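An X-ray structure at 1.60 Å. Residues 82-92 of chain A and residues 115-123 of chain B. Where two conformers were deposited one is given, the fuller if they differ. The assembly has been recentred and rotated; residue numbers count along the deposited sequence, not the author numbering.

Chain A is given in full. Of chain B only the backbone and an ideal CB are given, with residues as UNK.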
# COMPACT_ATOMS: atom_id res chain seq x y z
N VAL A 82 6.59 -1.98 -3.58
CA VAL A 82 6.74 -1.06 -4.73
C VAL A 82 5.67 -1.44 -5.77
O VAL A 82 4.85 -0.62 -6.13
CB VAL A 82 8.16 -1.16 -5.31
CG1 VAL A 82 8.28 -0.41 -6.50
CG2 VAL A 82 9.28 -0.65 -4.27
N SER A 83 5.61 -2.67 -6.23
CA SER A 83 4.55 -3.03 -7.21
C SER A 83 3.18 -2.92 -6.58
O SER A 83 2.24 -2.48 -7.22
CB SER A 83 4.79 -4.44 -7.70
OG SER A 83 3.48 -4.85 -8.30
N ASN A 84 3.07 -3.38 -5.32
CA ASN A 84 1.80 -3.29 -4.55
C ASN A 84 1.19 -1.92 -4.72
O ASN A 84 0.09 -1.76 -5.35
CB ASN A 84 2.01 -3.61 -3.05
CG ASN A 84 2.26 -5.08 -2.81
OD1 ASN A 84 2.67 -5.50 -1.70
ND2 ASN A 84 2.00 -5.89 -3.85
N HIS A 85 1.95 -0.95 -4.26
CA HIS A 85 1.58 0.49 -4.10
C HIS A 85 1.26 1.09 -5.47
O HIS A 85 0.19 1.69 -5.65
CB HIS A 85 2.81 1.22 -3.52
CG HIS A 85 2.58 2.68 -3.19
ND1 HIS A 85 1.66 3.10 -2.25
CD2 HIS A 85 3.20 3.81 -3.63
CE1 HIS A 85 1.71 4.43 -2.13
NE2 HIS A 85 2.65 4.87 -2.95
N ILE A 86 2.14 0.87 -6.44
CA ILE A 86 2.00 1.40 -7.77
C ILE A 86 0.77 0.77 -8.43
O ILE A 86 -0.03 1.48 -9.03
CB ILE A 86 3.23 1.15 -8.58
CG1 ILE A 86 4.38 2.06 -7.99
CG2 ILE A 86 2.99 1.40 -10.03
CD1 ILE A 86 5.74 1.86 -8.69
N SER A 87 0.60 -0.52 -8.26
CA SER A 87 -0.58 -1.24 -8.91
C SER A 87 -1.92 -0.70 -8.38
O SER A 87 -2.88 -0.50 -9.15
CB SER A 87 -0.49 -2.72 -8.55
OG SER A 87 0.68 -3.33 -9.16
N ARG A 88 -1.96 -0.44 -7.07
CA ARG A 88 -3.23 0.10 -6.46
C ARG A 88 -3.51 1.52 -6.90
O ARG A 88 -4.67 1.91 -7.12
CB ARG A 88 -3.22 0.05 -4.95
CG ARG A 88 -3.33 -1.37 -4.32
CD ARG A 88 -3.10 -1.39 -2.74
NE ARG A 88 -3.12 -2.77 -2.29
CZ ARG A 88 -4.28 -3.34 -1.97
NH1 ARG A 88 -5.39 -2.62 -2.03
NH2 ARG A 88 -4.30 -4.65 -1.58
N ILE A 89 -2.47 2.35 -7.05
CA ILE A 89 -2.65 3.74 -7.45
C ILE A 89 -3.23 3.69 -8.90
O ILE A 89 -4.21 4.35 -9.17
CB ILE A 89 -1.30 4.56 -7.36
CG1 ILE A 89 -0.96 4.84 -5.90
CG2 ILE A 89 -1.34 5.87 -8.07
CD1 ILE A 89 0.49 5.26 -5.79
N LEU A 90 -2.64 2.87 -9.81
CA LEU A 90 -3.03 2.85 -11.19
C LEU A 90 -4.44 2.27 -11.20
O LEU A 90 -5.33 2.75 -11.94
CB LEU A 90 -2.08 1.94 -12.01
CG LEU A 90 -0.71 2.58 -12.24
CD1 LEU A 90 0.16 1.51 -12.94
CD2 LEU A 90 -0.88 3.80 -13.21
N SER A 91 -4.64 1.24 -10.40
CA SER A 91 -6.00 0.50 -10.43
C SER A 91 -7.15 1.38 -10.00
O SER A 91 -8.29 1.34 -10.53
CB SER A 91 -6.01 -0.76 -9.53
OG SER A 91 -4.96 -1.69 -9.91
N ASP A 92 -6.85 2.22 -9.02
CA ASP A 92 -7.95 3.02 -8.45
C ASP A 92 -8.25 4.09 -9.49
O ASP A 92 -9.42 4.50 -9.67
CB ASP A 92 -7.47 3.70 -7.16
CG ASP A 92 -7.36 2.78 -5.92
OD1 ASP A 92 -7.97 1.68 -5.85
OD2 ASP A 92 -6.67 3.27 -4.93
N UNK B 115 -14.38 -2.51 -12.28
CA UNK B 115 -13.25 -2.90 -11.42
C UNK B 115 -12.03 -3.36 -12.18
O UNK B 115 -12.10 -4.20 -13.09
CB UNK B 115 -13.68 -4.02 -10.47
N UNK B 116 -10.88 -2.80 -11.85
CA UNK B 116 -9.63 -3.18 -12.52
C UNK B 116 -8.68 -3.38 -11.35
O UNK B 116 -8.61 -2.51 -10.46
CB UNK B 116 -9.13 -2.14 -13.53
N UNK B 117 -7.91 -4.48 -11.38
CA UNK B 117 -7.00 -4.83 -10.28
C UNK B 117 -5.74 -5.31 -10.97
O UNK B 117 -5.64 -6.48 -11.42
CB UNK B 117 -7.58 -5.88 -9.34
N UNK B 118 -4.79 -4.38 -11.11
CA UNK B 118 -3.52 -4.73 -11.71
C UNK B 118 -2.64 -5.27 -10.61
O UNK B 118 -2.69 -4.85 -9.46
CB UNK B 118 -2.87 -3.54 -12.41
N UNK B 119 -1.73 -6.12 -11.07
CA UNK B 119 -0.60 -6.67 -10.38
C UNK B 119 0.60 -6.43 -11.29
O UNK B 119 0.99 -7.29 -12.09
CB UNK B 119 -0.80 -8.15 -10.05
N UNK B 120 1.14 -5.22 -11.23
CA UNK B 120 2.27 -4.90 -12.08
C UNK B 120 3.51 -5.81 -11.80
O UNK B 120 3.98 -5.88 -10.62
CB UNK B 120 2.64 -3.43 -11.88
N UNK B 121 4.05 -6.46 -12.84
CA UNK B 121 5.26 -7.32 -12.68
C UNK B 121 6.47 -6.43 -12.42
O UNK B 121 6.58 -5.43 -13.04
CB UNK B 121 5.50 -8.19 -13.92
N UNK B 122 7.19 -6.92 -11.45
CA UNK B 122 8.44 -6.23 -11.13
C UNK B 122 9.58 -7.19 -11.45
O UNK B 122 9.49 -8.42 -11.14
CB UNK B 122 8.48 -5.78 -9.67
N UNK B 123 10.65 -6.67 -12.05
CA UNK B 123 11.73 -7.51 -12.52
C UNK B 123 13.02 -6.85 -12.02
O UNK B 123 13.07 -5.63 -11.87
CB UNK B 123 11.71 -7.67 -14.04

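Chain A offers one face of a helix, with Ser A83, Ser A87 and Ser A91 spaced four residues apart and Leu A90 beside them. Chain B passes this row in largely extended form (phi/psi -133/134 at 116 and -85/153 at 118, with lower psi of 96 at 117 and 82 at 119), so the direction of each CA-to-CB bond is the first evidence at each position.

At position 115 CA-to-CB points sideways and the ideal CB has nothing of the helix within 5.5 Å; many side chains would suit, polar ones readily. It is Lys B115, which pairs with position 117.

Position 116 points toward the helix, but its ideal CB lies 4.7 Å from Ser A91 O, so a range of side chains could be accommodated. Ile B116 keeps its side chain 4.5 Å or more from chain A, covering rather than packing tightly; Ile B116 O approaches Ser A91 CB at 3.3 Å.

Position 117 points away, its ideal CB 5.0 Å from Ser A91 OG, so chain A scarcely restricts it; polar or charged side chains would suit, among many. Glu B117 OE2 forms a salt bridge with Lys B115 NZ at 3.1 Å, its hydrogen bond weak.

Position 118 points toward the helix, its ideal CB 3.7 Å from Ser A91 OG and 4.5 Å from Ser A87 O. Its backbone N donates to Ser A91 OG (3.0 Å, 166°), a bond open to any residue but proline, since it uses the backbone N-H. Ser A91 OG in turn donates to Ser A87 O at 2.5 Å. With Leu A90 nearby, leucine, isoleucine or methionine would be reasonable. Leu B118 places CD1 3.8 Å from Leu A90 CB, and a water O donates to both Leu B118 O (2.8 Å) and Ser A91 OG (3.3 Å).

Position 119 points away, and small or polar residues are among many possibilities. Ser B119 makes no hydrogen bond to the helix.

Position 120 is the tightest: the ideal CB is 3.4 Å from Ser A87 OG and 3.9 Å from Ser A83 OG, with Ile A86 CG2 at 5.2 Å. The backbone is held at both polar atoms, N donating to Ser A87 OG (2.8 Å, 159°), which again excludes proline, and O accepting from Ser A83 OG (2.6 Å). A compact group would suit, alanine, valine or threonine among them. Val B120, chi1 t, sets CG2 3.3 Å from Ser A87 OG and 4.3 Å from Leu A90 CD1.

Position 121 points away and is unconstrained by chain A; His B121 touches a crystal neighbour.

Position 122 turns toward the helix again, its ideal CB 4.4 Å from Ser A83 CB at the end of the contact, so small or medium side chains, polar or not, are plausible. Thr B122 brings OG1 to 3.1 Å from Ser A83 CB, and a water O links Thr B122 OG1 (3.2 Å) to Ser A83 N (2.8 Å), accepting from the latter.

Position 123 is out of reach, so the helix gives no preference; Tyr B123 touches a crystal neighbour.

Chain B 115-123: KIELSVHTY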
# COMPACT_ATOMS: atom_id res chain seq x y z
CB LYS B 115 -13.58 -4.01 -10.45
CG LYS B 115 -12.53 -4.11 -9.34
CD LYS B 115 -12.92 -3.13 -8.20
CE LYS B 115 -11.92 -3.13 -6.96
NZ LYS B 115 -11.44 -4.54 -6.58
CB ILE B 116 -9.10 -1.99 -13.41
CG1 ILE B 116 -9.88 -1.89 -14.69
CG2 ILE B 116 -7.59 -2.19 -13.77
CD1 ILE B 116 -10.16 -0.55 -15.01
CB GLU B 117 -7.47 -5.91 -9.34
CG GLU B 117 -8.51 -5.51 -8.36
CD GLU B 117 -8.88 -6.68 -7.44
OE1 GLU B 117 -9.04 -7.84 -7.95
OE2 GLU B 117 -8.97 -6.45 -6.21
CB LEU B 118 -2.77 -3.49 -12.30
CG LEU B 118 -3.49 -2.58 -13.27
CD1 LEU B 118 -2.54 -1.46 -13.70
CD2 LEU B 118 -4.05 -3.29 -14.51
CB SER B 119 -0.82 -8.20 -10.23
OG SER B 119 -1.73 -8.25 -9.13
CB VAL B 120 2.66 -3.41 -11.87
CG1 VAL B 120 3.95 -3.11 -12.71
CG2 VAL B 120 1.49 -2.47 -12.25
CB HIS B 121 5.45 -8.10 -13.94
CG HIS B 121 4.35 -9.13 -14.09
ND1 HIS B 121 4.07 -10.10 -13.15
CD2 HIS B 121 3.48 -9.37 -15.11
CE1 HIS B 121 3.03 -10.83 -13.53
NE2 HIS B 121 2.66 -10.43 -14.74
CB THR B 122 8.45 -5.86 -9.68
OG1 THR B 122 7.32 -5.04 -9.40
CG2 THR B 122 9.66 -5.17 -9.28
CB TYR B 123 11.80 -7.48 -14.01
CG TYR B 123 10.51 -7.99 -14.69
CD1 TYR B 123 10.12 -9.40 -14.68
CD2 TYR B 123 9.64 -7.11 -15.27
CE1 TYR B 123 8.94 -9.91 -15.23
CE2 TYR B 123 8.43 -7.64 -15.90
CZ TYR B 123 8.09 -9.01 -15.87
OH TYR B 123 6.95 -9.41 -16.54
O HOH W 1 7.70 -4.59 -6.27
O HOH W 2 -3.99 -3.53 -7.41
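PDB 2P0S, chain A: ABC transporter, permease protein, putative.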